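Local coordinates for XisI protein-like (PDB 2NLV), which is of unknown function but, as a XisI-like protein, is probably related to the XisI factor that acts with XisF and XisH in site-specific recombination of cyanobacterial nitrogen-fixation genes, at residues N40-N46 with C58-I64; R91-L96 with D108-A112. All blocks are in the same frame, centred on the assembly; numbering follows the deposited sequence.

Interaction 1 of 2, residues N40-N46 with C58-I64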
loop_
_atom_site.group_PDB
_atom_site.type_symbol
_atom_site.label_atom_id
_atom_site.label_comp_id
_atom_site.label_asym_id
_atom_site.label_seq_id
_atom_site.Cartn_x
_atom_site.Cartn_y
_atom_site.Cartn_z
ATOM N N ASN A 40 -8.296 7.392 -1.299
ATOM C CA ASN A 40 -7.678 7.544 -2.614
ATOM C C ASN A 40 -6.213 7.147 -2.639
ATOM O O ASN A 40 -5.333 7.922 -3.043
ATOM C CB ASN A 40 -7.869 8.979 -3.133
ATOM C CG ASN A 40 -9.271 9.216 -3.565
ATOM O OD1 ASN A 40 -9.785 8.529 -4.445
ATOM N ND2 ASN A 40 -9.883 10.232 -3.004
ATOM N N HIS A 41 -5.966 5.910 -2.201
ATOM C CA HIS A 41 -4.665 5.299 -2.291
ATOM C C HIS A 41 -4.794 4.002 -3.045
ATOM O O HIS A 41 -5.599 3.146 -2.676
ATOM C CB HIS A 41 -4.076 5.030 -0.881
ATOM C CG HIS A 41 -4.024 6.218 0.024
ATOM N ND1 HIS A 41 -3.297 7.352 -0.255
ATOM C CD2 HIS A 41 -4.588 6.425 1.243
ATOM C CE1 HIS A 41 -3.412 8.194 0.768
ATOM N NE2 HIS A 41 -4.179 7.652 1.694
ATOM N N TYR A 42 -3.914 3.802 -4.046
ATOM C CA TYR A 42 -4.077 2.697 -4.960
ATOM C C TYR A 42 -2.726 2.078 -5.275
ATOM O O TYR A 42 -1.871 2.776 -5.842
ATOM C CB TYR A 42 -4.764 3.176 -6.252
ATOM C CG TYR A 42 -6.088 3.933 -6.013
ATOM C CD1 TYR A 42 -7.284 3.248 -5.803
ATOM C CD2 TYR A 42 -6.124 5.331 -5.940
ATOM C CE1 TYR A 42 -8.462 3.965 -5.588
ATOM C CE2 TYR A 42 -7.281 6.019 -5.738
ATOM C CZ TYR A 42 -8.421 5.317 -5.545
ATOM O OH TYR A 42 -9.639 5.980 -5.304
ATOM N N GLN A 43 -2.533 0.802 -4.970
ATOM C CA GLN A 43 -1.256 0.122 -5.160
ATOM C C GLN A 43 -1.409 -1.217 -5.880
ATOM O O GLN A 43 -2.422 -1.903 -5.738
ATOM C CB GLN A 43 -0.553 -0.178 -3.809
ATOM C CG GLN A 43 -0.283 1.020 -2.930
ATOM C CD GLN A 43 0.550 0.686 -1.681
ATOM O OE1 GLN A 43 0.815 1.574 -0.853
ATOM N NE2 GLN A 43 0.986 -0.566 -1.553
ATOM N N TRP A 44 -0.365 -1.605 -6.592
ATOM C CA TRP A 44 -0.129 -2.978 -6.986
ATOM C C TRP A 44 1.151 -3.429 -6.325
ATOM O O TRP A 44 2.198 -2.851 -6.537
ATOM C CB TRP A 44 -0.025 -3.115 -8.467
ATOM C CG TRP A 44 0.578 -4.495 -8.866
ATOM C CD1 TRP A 44 0.527 -5.673 -8.145
ATOM C CD2 TRP A 44 1.332 -4.762 -10.003
ATOM N NE1 TRP A 44 1.231 -6.659 -8.798
ATOM C CE2 TRP A 44 1.716 -6.118 -9.962
ATOM C CE3 TRP A 44 1.698 -4.004 -11.073
ATOM C CZ2 TRP A 44 2.496 -6.707 -10.970
ATOM C CZ3 TRP A 44 2.490 -4.621 -12.096
ATOM C CH2 TRP A 44 2.872 -5.905 -12.015
HETATM N N MSE A 45 1.037 -4.414 -5.464
HETATM C CA MSE A 45 2.192 -5.032 -4.768
HETATM C C MSE A 45 2.397 -6.489 -5.083
HETATM O O MSE A 45 1.462 -7.223 -5.494
HETATM C CB MSE A 45 2.081 -4.953 -3.241
HETATM C CG MSE A 45 2.068 -3.566 -2.642
HETATM SE SE MSE A 45 2.425 -3.682 -0.768
HETATM C CE MSE A 45 4.294 -4.184 -0.907
ATOM N N ASN A 46 3.607 -6.963 -4.930
ATOM C CA ASN A 46 3.878 -8.396 -4.909
ATOM C C ASN A 46 4.313 -8.746 -3.502
ATOM O O ASN A 46 5.146 -8.064 -2.933
ATOM C CB ASN A 46 5.018 -8.790 -5.851
ATOM C CG ASN A 46 4.698 -8.584 -7.299
ATOM O OD1 ASN A 46 5.560 -8.120 -8.063
ATOM N ND2 ASN A 46 3.499 -8.939 -7.684
ATOM N N CYS A 58 6.186 -2.787 -3.838
ATOM C CA CYS A 58 5.163 -2.070 -4.519
ATOM C C CYS A 58 5.642 -1.740 -5.917
ATOM O O CYS A 58 6.628 -1.044 -6.061
ATOM C CB CYS A 58 4.781 -0.820 -3.758
ATOM S SG CYS A 58 3.441 0.071 -4.662
ATOM N N VAL A 59 4.949 -2.271 -6.918
ATOM C CA VAL A 59 5.337 -2.064 -8.298
ATOM C C VAL A 59 4.881 -0.699 -8.824
ATOM O O VAL A 59 5.625 -0.009 -9.433
ATOM C CB VAL A 59 4.847 -3.180 -9.203
ATOM C CG1 VAL A 59 5.392 -2.959 -10.637
ATOM C CG2 VAL A 59 5.253 -4.564 -8.602
ATOM N N ILE A 60 3.628 -0.342 -8.585
ATOM C CA ILE A 60 3.124 1.011 -8.850
ATOM C C ILE A 60 2.204 1.443 -7.736
ATOM O O ILE A 60 1.476 0.653 -7.146
ATOM C CB ILE A 60 2.335 1.137 -10.158
ATOM C CG1 ILE A 60 3.172 0.698 -11.351
ATOM C CG2 ILE A 60 1.851 2.607 -10.339
ATOM C CD1 ILE A 60 2.437 0.743 -12.656
ATOM N N HIS A 61 2.242 2.742 -7.476
ATOM C CA HIS A 61 1.360 3.363 -6.474
ATOM C C HIS A 61 0.882 4.699 -7.032
ATOM O O HIS A 61 1.696 5.538 -7.433
ATOM C CB HIS A 61 2.164 3.559 -5.202
ATOM C CG HIS A 61 1.466 4.223 -4.052
ATOM N ND1 HIS A 61 1.950 4.092 -2.778
ATOM C CD2 HIS A 61 0.371 5.029 -3.949
ATOM C CE1 HIS A 61 1.186 4.764 -1.927
ATOM N NE2 HIS A 61 0.230 5.363 -2.608
ATOM N N PHE A 62 -0.446 4.896 -7.047
ATOM C CA PHE A 62 -1.094 6.186 -7.325
ATOM C C PHE A 62 -1.893 6.654 -6.138
ATOM O O PHE A 62 -2.621 5.846 -5.550
ATOM C CB PHE A 62 -2.068 6.051 -8.462
ATOM C CG PHE A 62 -1.466 5.751 -9.773
ATOM C CD1 PHE A 62 -0.887 6.760 -10.526
ATOM C CD2 PHE A 62 -1.641 4.497 -10.330
ATOM C CE1 PHE A 62 -0.398 6.477 -11.832
ATOM C CE2 PHE A 62 -1.157 4.222 -11.619
ATOM C CZ PHE A 62 -0.557 5.224 -12.316
ATOM N N ASP A 63 -1.816 7.930 -5.814
ATOM C CA ASP A 63 -2.791 8.578 -4.928
ATOM C C ASP A 63 -3.624 9.552 -5.736
ATOM O O ASP A 63 -3.207 9.980 -6.787
ATOM C CB ASP A 63 -2.116 9.301 -3.805
ATOM C CG ASP A 63 -1.262 8.369 -2.943
ATOM O OD1 ASP A 63 -1.796 7.313 -2.518
ATOM O OD2 ASP A 63 -0.103 8.731 -2.692
ATOM N N ILE A 64 -4.778 9.936 -5.217
ATOM C CA ILE A 64 -5.501 11.096 -5.726
ATOM C C ILE A 64 -5.645 12.049 -4.572
ATOM O O ILE A 64 -6.210 11.706 -3.547
ATOM C CB ILE A 64 -6.861 10.743 -6.404
ATOM C CG1 ILE A 64 -6.700 9.686 -7.477
ATOM C CG2 ILE A 64 -7.443 12.014 -7.010
ATOM C CD1 ILE A 64 -7.994 9.067 -7.980
#
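Two neighbouring antiparallel strands of the central sheet, 41-46 and 60-64, run side by side at 175° with their axes 4.7 Å apart; a classic beta bulge distorts the pairing at one end. Asn40, in a left-handed backbone conformation just before the strand, accepts the first hydrogen bond, from Ile64 N to Asn40 O (3.0 Å), while its OD1 receives Tyr42 OH at 2.7 Å. His41 sends ND1 to Asp63 OD1 (2.7 Å), a His-carboxylate hydrogen bond across a non-hydrogen-bonded pair; the same oxygen accepts NE2 of His61, and Asp63 OD2 is hydrogen-bonded to Gln72 of the same chain and to Gln32 of the second subunit, so a single carboxylate suits several donors on this buried face. Tyr42 pairs with Phe62 through two backbone hydrogen bonds, each 2.8 Å from N to O. Their rings lie on the opposite face, which helix 2-21 covers, and Tyr42 CE2 also packs on Ile64 CD1 (3.9 Å). Gln43 lays its flexible aliphatic chain over the His61 ring, CG 3.9 Å from the centroid in a CH-pi contact, at the dimer interface where Tyr56 of the second subunit bonds His61 ND1. At Trp44 the register slips: its N reaches Ile60 O (3.0 Å), but its O takes Val59 N (2.8 Å), so Val59 and Ile60 both face one residue. The extra residue turns Val59 toward the indole, whose broad face suits a branched side chain. Beyond the bulge, selenomethionine Met45 returns to the His61 face and packs its CG 4.0 Å from Cys58 CB.

Interaction 2 of 2, residues R91-L96 with D108-A112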
loop_
_atom_site.group_PDB
_atom_site.type_symbol
_atom_site.label_atom_id
_atom_site.label_comp_id
_atom_site.label_asym_id
_atom_site.label_seq_id
_atom_site.Cartn_x
_atom_site.Cartn_y
_atom_site.Cartn_z
ATOM N N ARG A 91 -2.099 16.690 -18.298
ATOM C CA ARG A 91 -0.732 16.656 -17.699
ATOM C C ARG A 91 -0.665 17.403 -16.430
ATOM O O ARG A 91 -0.021 17.026 -15.443
ATOM C CB ARG A 91 0.213 17.313 -18.672
ATOM C CG ARG A 91 0.456 16.413 -19.790
ATOM C CD ARG A 91 1.114 17.059 -20.983
ATOM N NE ARG A 91 1.425 16.014 -21.937
ATOM C CZ ARG A 91 2.350 15.078 -21.728
ATOM N NH1 ARG A 91 3.104 15.070 -20.627
ATOM N NH2 ARG A 91 2.526 14.145 -22.639
ATOM N N GLU A 92 -1.333 18.514 -16.418
ATOM C CA GLU A 92 -1.270 19.347 -15.224
ATOM C C GLU A 92 -1.934 18.736 -13.958
ATOM O O GLU A 92 -1.744 19.209 -12.830
ATOM C CB GLU A 92 -1.822 20.746 -15.525
ATOM C CG GLU A 92 -3.242 20.765 -15.955
ATOM C CD GLU A 92 -3.427 20.688 -17.499
ATOM O OE1 GLU A 92 -2.587 20.151 -18.358
ATOM O OE2 GLU A 92 -4.500 21.232 -17.871
ATOM N N ASP A 93 -2.730 17.671 -14.157
ATOM C CA ASP A 93 -3.384 16.978 -13.066
ATOM C C ASP A 93 -2.684 15.681 -12.665
ATOM O O ASP A 93 -3.248 14.887 -11.909
ATOM C CB ASP A 93 -4.838 16.641 -13.361
ATOM C CG ASP A 93 -5.768 17.828 -13.239
ATOM O OD1 ASP A 93 -5.301 18.917 -12.845
ATOM O OD2 ASP A 93 -6.978 17.675 -13.512
ATOM N N ILE A 94 -1.463 15.506 -13.154
ATOM C CA ILE A 94 -0.574 14.424 -12.712
ATOM C C ILE A 94 0.609 15.024 -11.968
ATOM O O ILE A 94 1.198 15.989 -12.451
ATOM C CB ILE A 94 -0.133 13.596 -13.919
ATOM C CG1 ILE A 94 -1.352 12.904 -14.505
ATOM C CG2 ILE A 94 0.846 12.514 -13.464
ATOM C CD1 ILE A 94 -1.118 12.397 -15.940
ATOM N N VAL A 95 0.905 14.526 -10.792
ATOM C CA VAL A 95 2.056 14.969 -10.024
ATOM C C VAL A 95 3.028 13.838 -9.919
ATOM O O VAL A 95 2.638 12.728 -9.456
ATOM C CB VAL A 95 1.654 15.523 -8.642
ATOM C CG1 VAL A 95 2.908 16.006 -7.827
ATOM C CG2 VAL A 95 0.612 16.675 -8.762
ATOM N N LEU A 96 4.291 14.053 -10.284
ATOM C CA LEU A 96 5.306 13.034 -10.140
ATOM C C LEU A 96 5.865 13.019 -8.734
ATOM O O LEU A 96 6.891 13.622 -8.441
ATOM C CB LEU A 96 6.382 13.228 -11.191
ATOM C CG LEU A 96 5.921 13.121 -12.642
ATOM C CD1 LEU A 96 7.167 13.238 -13.560
ATOM C CD2 LEU A 96 5.207 11.803 -12.908
ATOM N N ASP A 108 7.029 17.622 -17.271
ATOM C CA ASP A 108 5.965 17.684 -18.245
ATOM C C ASP A 108 4.569 17.696 -17.621
ATOM O O ASP A 108 3.556 17.953 -18.314
ATOM C CB ASP A 108 6.109 16.526 -19.262
ATOM C CG ASP A 108 7.243 16.724 -20.250
ATOM O OD1 ASP A 108 7.609 17.867 -20.539
ATOM O OD2 ASP A 108 7.742 15.689 -20.756
ATOM N N TYR A 109 4.494 17.440 -16.316
ATOM C CA TYR A 109 3.212 17.228 -15.651
ATOM C C TYR A 109 2.886 18.382 -14.737
ATOM O O TYR A 109 3.016 19.533 -15.176
ATOM C CB TYR A 109 3.231 15.867 -14.971
ATOM C CG TYR A 109 3.566 14.817 -15.984
ATOM C CD1 TYR A 109 2.558 14.287 -16.817
ATOM C CD2 TYR A 109 4.896 14.390 -16.181
ATOM C CE1 TYR A 109 2.878 13.364 -17.792
ATOM C CE2 TYR A 109 5.201 13.423 -17.159
ATOM C CZ TYR A 109 4.178 12.948 -17.949
ATOM O OH TYR A 109 4.460 12.047 -18.992
ATOM N N GLY A 110 2.451 18.132 -13.499
ATOM C CA GLY A 110 1.884 19.156 -12.662
ATOM C C GLY A 110 2.449 19.228 -11.275
ATOM O O GLY A 110 3.388 18.514 -10.931
ATOM N N VAL A 111 1.871 20.123 -10.485
ATOM C CA VAL A 111 2.271 20.293 -9.104
ATOM C C VAL A 111 1.018 20.266 -8.267
ATOM O O VAL A 111 -0.084 20.369 -8.780
ATOM C CB VAL A 111 2.997 21.620 -8.883
ATOM C CG1 VAL A 111 4.311 21.614 -9.658
ATOM C CG2 VAL A 111 2.099 22.825 -9.254
ATOM N N ALA A 112 1.156 20.182 -6.958
ATOM C CA ALA A 112 -0.016 20.338 -6.065
ATOM C C ALA A 112 -0.726 21.729 -6.320
ATOM O O ALA A 112 -1.932 21.914 -6.505
ATOM C CB ALA A 112 0.506 20.136 -4.579
ATOM O OXT ALA A 112 -0.134 22.783 -6.490
HETATM O O HOH W 1 -0.066 21.775 -11.984
HETATM O O HOH W 2 5.102 16.514 -11.578
#
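The C-terminal tail, 108-112, irregular but stretched out from Tyr109 to Val111, lies against the 3-10 turn at Arg91-Glu92 and the short strand 94-96 that follows it, at the end of the XisI-like fold. One direct backbone hydrogen bond joins the segments, from Gly110 N to Ile94 O at 2.7 Å. Two waters add to it: one accepts from Val111 N (3.0 Å) and donates to Glu92 O (3.2 Å), the other accepts from Leu96 N (2.9 Å) and donates to Gly110 O (2.7 Å). These waters bridge backbone groups too far apart to bond directly. Apolar packing centres on Tyr109, whose ring is large enough to reach two side chains: Tyr109 CD1 lies 4.0 Å from Ile94 CB, and Tyr109 CD2 3.7 Å from Leu96 CD1. Farther along, Val95 CG2 touches Val111 C at 3.6 Å. The polar ends of Arg91 and Tyr109 both turn to Glu82 of helix 80-86: the guanidinium, with Arg91 NH1 3.3 Å from Tyr109 CE1, by a salt bridge, the hydroxyl by a hydrogen bond. Lys68 NZ hydrogen-bonds the carbonyl oxygen of Val111 and a terminal carboxylate oxygen of Ala112, tying the chain end to strand 68-74. Steric fit explains the glycine between Tyr109 and Val111: an ideal CB on Gly110 would lie 2.1 Å from Glu92 O, a clash, whereas Gly110 CA itself sits 3.6 Å from that oxygen.

Both contacts reach the same sheet, with centres about 17 Å apart and nearest atoms about 6 Å apart, without touching. Strand 68-74 lies between them, pairing antiparallel with 53-65 and parallel with 94-96. Interaction 1 is buried near the centre of the chain; its backbone pairing, regular up to the bulge, is joined by histidine-carboxylate bonds on the face toward the second subunit and by aromatic packing on the face under helix 2-21. Interaction 2 is partly buried, at the edge of the sheet on strand 94-96, and no other chain of the assembly touches it. Its irregular tail relies on one direct backbone hydrogen bond, bridging waters and a tyrosine packed against aliphatic side chains.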